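Long-range contact in UPF0342 protein yheA (Bacillus subtilis, PDB 2OEE), which is of unknown function but belongs to the YlbF/YmcA family, whose members include proteins that control the competence regulator ComK: residues A[28-32]-A[82-86]. Residues are numbered along the deposited sequence.
Sequences LYDEV and KISQL
Two α-helical turns, 28-32 on helix 20-34 and 82-86 on helix 81-104, run roughly antiparallel, held by V32 N to L28 O (2.9 Å) and L86 N to K82 O (3.1 Å). Their axes approach to 9.4 Å and cross at -149°; L28 CA lies 5.4 Å from L86 CA, V32 CA 6.5 Å from I83 CA.

Apolar packing dominates. L86 (chi1 t, chi2 p) wedges between L28, Y29 and V32; leucine's forked end sets CD1 4.0 Å from L28 CB and 4.1 Å from Y29 CB, and CD2 3.8 Å from V32 CG2. The compact β-branched V32 also sets CG2 4.2 Å from I83 CG1. L28 (m, t) points toward the other helix, long enough to lay CD1 3.6 Å from Q85 O and CD2 3.9 Å from K82 CD.

Polar groups border this apolar patch, where long flexible chains can reach water. E31 OE2 and K82 NZ stay 4.0 Å apart, beyond a salt bridge; one water instead joins them, donating to E31 OE1 (2.6 Å) and accepting from K82 NZ (2.8 Å). K82, bent out of the wells (chi1 -134°, chi2 near 0°), also donates from NZ to Q85 OE1 (2.7 Å).

F42 of helix 36-48 packs on V32 and L86; Y112 of the second subunit packs on L86 and meets the Y29 ring, planes at about 60°. This is antiparallel packing of sequence-distant helices in an all-helical subunit of a two-chain YlbF/YmcA-family assembly.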
loop_
_atom_site.group_PDB
_atom_site.type_symbol
_atom_site.label_atom_id
_atom_site.label_comp_id
_atom_site.label_asym_id
_atom_site.label_seq_id
_atom_site.Cartn_x
_atom_site.Cartn_y
_atom_site.Cartn_z
ATOM N N LEU A 28 -6.766 21.573 -6.349
ATOM C CA LEU A 28 -8.009 21.064 -6.950
ATOM C C LEU A 28 -9.075 20.777 -5.898
ATOM O O LEU A 28 -10.266 21.062 -6.091
ATOM C CB LEU A 28 -7.732 19.777 -7.750
ATOM C CG LEU A 28 -7.176 20.012 -9.152
ATOM C CD1 LEU A 28 -6.642 18.724 -9.754
ATOM C CD2 LEU A 28 -8.280 20.627 -10.041
ATOM N N TYR A 29 -8.645 20.179 -4.789
ATOM C CA TYR A 29 -9.533 19.874 -3.698
ATOM C C TYR A 29 -10.153 21.162 -3.132
ATOM O O TYR A 29 -11.354 21.215 -2.895
ATOM C CB TYR A 29 -8.776 19.091 -2.614
ATOM C CG TYR A 29 -9.640 18.652 -1.478
ATOM C CD1 TYR A 29 -10.359 17.471 -1.549
ATOM C CD2 TYR A 29 -9.752 19.430 -0.320
ATOM C CE1 TYR A 29 -11.160 17.058 -0.492
ATOM C CE2 TYR A 29 -10.562 19.027 0.743
ATOM C CZ TYR A 29 -11.259 17.841 0.636
ATOM O OH TYR A 29 -12.065 17.415 1.658
ATOM N N ASP A 30 -9.324 22.180 -2.925
ATOM C CA ASP A 30 -9.776 23.465 -2.379
ATOM C C ASP A 30 -10.675 24.209 -3.376
ATOM O O ASP A 30 -11.657 24.817 -2.983
ATOM C CB ASP A 30 -8.573 24.342 -2.053
ATOM C CG ASP A 30 -7.801 23.845 -0.829
ATOM O OD1 ASP A 30 -8.313 22.979 -0.104
ATOM O OD2 ASP A 30 -6.676 24.324 -0.625
ATOM N N GLU A 31 -10.320 24.129 -4.657
ATOM C CA GLU A 31 -11.091 24.721 -5.742
ATOM C C GLU A 31 -12.494 24.131 -5.823
ATOM O O GLU A 31 -13.493 24.876 -5.905
ATOM C CB GLU A 31 -10.346 24.556 -7.062
ATOM C CG GLU A 31 -10.919 25.376 -8.159
ATOM C CD GLU A 31 -10.231 25.173 -9.478
ATOM O OE1 GLU A 31 -9.085 24.647 -9.512
ATOM O OE2 GLU A 31 -10.866 25.556 -10.484
ATOM N N VAL A 32 -12.579 22.800 -5.753
ATOM C CA VAL A 32 -13.864 22.120 -5.709
ATOM C C VAL A 32 -14.662 22.516 -4.462
ATOM O O VAL A 32 -15.880 22.770 -4.544
ATOM C CB VAL A 32 -13.710 20.567 -5.874
ATOM C CG1 VAL A 32 -14.967 19.825 -5.477
ATOM C CG2 VAL A 32 -13.354 20.221 -7.344
ATOM N N LYS A 82 -14.238 20.118 -13.682
ATOM C CA LYS A 82 -13.323 20.395 -12.576
ATOM C C LYS A 82 -13.305 19.240 -11.572
ATOM O O LYS A 82 -12.238 18.847 -11.088
ATOM C CB LYS A 82 -13.735 21.663 -11.842
ATOM C CG LYS A 82 -12.659 22.700 -11.495
ATOM C CD LYS A 82 -11.191 22.365 -11.869
ATOM C CE LYS A 82 -10.897 23.166 -13.151
ATOM N NZ LYS A 82 -9.470 23.364 -13.566
ATOM N N ILE A 83 -14.473 18.722 -11.209
ATOM C CA ILE A 83 -14.515 17.556 -10.309
ATOM C C ILE A 83 -13.785 16.358 -10.932
ATOM O O ILE A 83 -13.113 15.594 -10.226
ATOM C CB ILE A 83 -15.957 17.155 -9.940
ATOM C CG1 ILE A 83 -16.615 18.259 -9.089
ATOM C CG2 ILE A 83 -15.991 15.797 -9.194
ATOM C CD1 ILE A 83 -18.132 18.051 -8.912
ATOM N N SER A 84 -13.915 16.200 -12.248
ATOM C CA SER A 84 -13.253 15.086 -12.944
ATOM C C SER A 84 -11.747 15.222 -12.842
ATOM O O SER A 84 -11.066 14.217 -12.705
ATOM C CB SER A 84 -13.633 15.035 -14.431
ATOM O OG SER A 84 -14.993 14.661 -14.554
ATOM N N GLN A 85 -11.262 16.461 -12.931
ATOM C CA GLN A 85 -9.823 16.784 -12.773
ATOM C C GLN A 85 -9.305 16.430 -11.379
ATOM O O GLN A 85 -8.214 15.874 -11.239
ATOM C CB GLN A 85 -9.553 18.258 -13.085
ATOM C CG GLN A 85 -9.699 18.606 -14.585
ATOM C CD GLN A 85 -9.384 20.047 -14.924
ATOM O OE1 GLN A 85 -8.810 20.797 -14.125
ATOM N NE2 GLN A 85 -9.790 20.461 -16.120
ATOM N N LEU A 86 -10.090 16.768 -10.355
ATOM C CA LEU A 86 -9.795 16.340 -8.986
ATOM C C LEU A 86 -9.761 14.800 -8.851
ATOM O O LEU A 86 -8.819 14.250 -8.264
ATOM C CB LEU A 86 -10.796 16.977 -7.988
ATOM C CG LEU A 86 -10.778 16.444 -6.543
ATOM C CD1 LEU A 86 -9.374 16.632 -5.888
ATOM C CD2 LEU A 86 -11.883 17.110 -5.719
HETATM O O HOH W 1 -7.615 24.401 -11.692
#